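Local coordinates for protein cystathionine gamma-lyase (Saccharomyces cerevisiae, PDB 1N8P) that belongs to the Cys/Met metabolism family of pyridoxal-5'-phosphate-dependent enzymes and assembles as a tetramer with the cofactor bound, at residues E343-M348 with D365-I370. Numbering follows the deposited sequence.
Sequences EVPAVM and DDLVRI
E343 and R369 face each other as an antiparallel hydrogen-bonded pair: E343 N gives to R369 O at 2.7 Å, and R369 N returns one to E343 O at 2.8 Å. Their side chains rise from the same face of the sheet and slant across one another. R369 runs extended from CG to NE, whereas E343 bends at chi2 (-112°) and brings its carboxylate over one face of the guanidinium, the two planes 52° apart. E343 OE1 sits 3.0 Å from R369 NH1 but well out of the guanidinium plane, making this a salt bridge of charges alone. R369 NE is hydrogen-bonded to N149 OD1 and E343 OE2 to T349 OG1. Beyond E343 the 344-346 part leaves the strand and packs against the 365-369 part through side chains. The ring of P345 lies across L367, with P345 CG 3.6 Å from L367 CD2. P345 CD rests against R369 CB. V344 CG1 comes to 3.7 Å from L367 O, and A346 CB touches D365 CA. This buried contact joins the end of strand 341-343 to strand 367-371, neighbours in the smaller mixed sheet; strand 367-371 pairs on its other edge with strand 307-312. At its R369 end, the side chain comes within about 6 Å of pyridoxal-5'-phosphate and touches L335 of the cofactor pocket, placing this antiparallel strand pair beside the active site of a PLP-dependent enzyme.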
# COMPACT_ATOMS: atom_id res chain seq x y z
N GLU A 343 -30.05 1.47 3.71
CA GLU A 343 -30.46 0.72 2.52
C GLU A 343 -31.90 0.22 2.66
O GLU A 343 -32.47 0.24 3.75
CB GLU A 343 -29.47 -0.44 2.34
CG GLU A 343 -29.86 -1.51 1.39
CD GLU A 343 -30.14 -2.82 2.10
OE1 GLU A 343 -30.63 -2.80 3.25
OE2 GLU A 343 -29.90 -3.87 1.49
N VAL A 344 -32.49 -0.17 1.54
CA VAL A 344 -33.86 -0.70 1.51
C VAL A 344 -33.75 -2.13 1.02
O VAL A 344 -33.91 -2.38 -0.16
CB VAL A 344 -34.74 0.08 0.53
CG1 VAL A 344 -36.12 -0.54 0.48
CG2 VAL A 344 -34.82 1.55 0.95
N PRO A 345 -33.51 -3.08 1.92
CA PRO A 345 -33.38 -4.48 1.54
C PRO A 345 -34.19 -4.94 0.35
O PRO A 345 -33.68 -5.64 -0.52
CB PRO A 345 -33.74 -5.23 2.82
CG PRO A 345 -34.45 -4.20 3.66
CD PRO A 345 -33.68 -2.97 3.37
N ALA A 346 -35.45 -4.54 0.31
CA ALA A 346 -36.35 -4.93 -0.76
C ALA A 346 -35.78 -4.72 -2.14
O ALA A 346 -35.67 -5.65 -2.93
CB ALA A 346 -37.65 -4.16 -0.64
N VAL A 347 -35.42 -3.48 -2.43
CA VAL A 347 -34.87 -3.15 -3.73
C VAL A 347 -33.39 -3.46 -3.87
O VAL A 347 -33.00 -4.40 -4.55
CB VAL A 347 -35.12 -1.68 -4.05
CG1 VAL A 347 -36.62 -1.44 -4.17
CG2 VAL A 347 -34.56 -0.82 -2.94
N MET A 348 -32.55 -2.69 -3.20
CA MET A 348 -31.11 -2.87 -3.27
C MET A 348 -30.59 -4.28 -3.08
O MET A 348 -29.93 -4.83 -3.97
CB MET A 348 -30.45 -1.95 -2.26
CG MET A 348 -30.91 -0.57 -2.47
SD MET A 348 -30.11 0.63 -1.54
CE MET A 348 -31.50 1.26 -0.62
N ASP A 365 -41.59 -4.30 2.00
CA ASP A 365 -41.29 -3.35 0.93
C ASP A 365 -41.16 -1.92 1.43
O ASP A 365 -40.54 -1.10 0.76
CB ASP A 365 -42.40 -3.42 -0.12
CG ASP A 365 -42.01 -2.77 -1.43
OD1 ASP A 365 -41.65 -1.58 -1.42
OD2 ASP A 365 -42.09 -3.47 -2.47
N ASP A 366 -41.78 -1.61 2.57
CA ASP A 366 -41.69 -0.25 3.10
C ASP A 366 -40.76 -0.18 4.30
O ASP A 366 -40.92 0.66 5.18
CB ASP A 366 -43.10 0.30 3.45
CG ASP A 366 -43.86 -0.55 4.48
OD1 ASP A 366 -43.82 -1.79 4.37
OD2 ASP A 366 -44.52 0.01 5.38
N LEU A 367 -39.76 -1.05 4.30
CA LEU A 367 -38.77 -1.14 5.37
C LEU A 367 -37.41 -0.49 5.09
O LEU A 367 -36.75 -0.80 4.11
CB LEU A 367 -38.51 -2.60 5.67
CG LEU A 367 -37.48 -2.87 6.75
CD1 LEU A 367 -38.20 -2.97 8.10
CD2 LEU A 367 -36.74 -4.15 6.42
N VAL A 368 -36.98 0.41 5.97
CA VAL A 368 -35.69 1.05 5.83
C VAL A 368 -34.70 0.45 6.83
O VAL A 368 -34.97 0.37 8.04
CB VAL A 368 -35.78 2.58 6.08
CG1 VAL A 368 -34.39 3.17 6.20
CG2 VAL A 368 -36.52 3.24 4.94
N ARG A 369 -33.55 0.00 6.33
CA ARG A 369 -32.52 -0.57 7.18
C ARG A 369 -31.31 0.37 7.23
O ARG A 369 -30.78 0.79 6.19
CB ARG A 369 -32.11 -1.92 6.63
CG ARG A 369 -30.80 -2.46 7.15
CD ARG A 369 -30.60 -3.78 6.49
NE ARG A 369 -29.23 -4.24 6.31
CZ ARG A 369 -28.26 -3.55 5.73
NH1 ARG A 369 -28.48 -2.32 5.26
NH2 ARG A 369 -27.08 -4.13 5.53
N ILE A 370 -30.88 0.70 8.44
CA ILE A 370 -29.75 1.60 8.64
C ILE A 370 -28.59 1.06 9.48
O ILE A 370 -28.76 0.39 10.50
CB ILE A 370 -30.21 2.96 9.21
CG1 ILE A 370 -30.95 2.77 10.52
CG2 ILE A 370 -31.16 3.62 8.25
CD1 ILE A 370 -31.55 4.04 11.04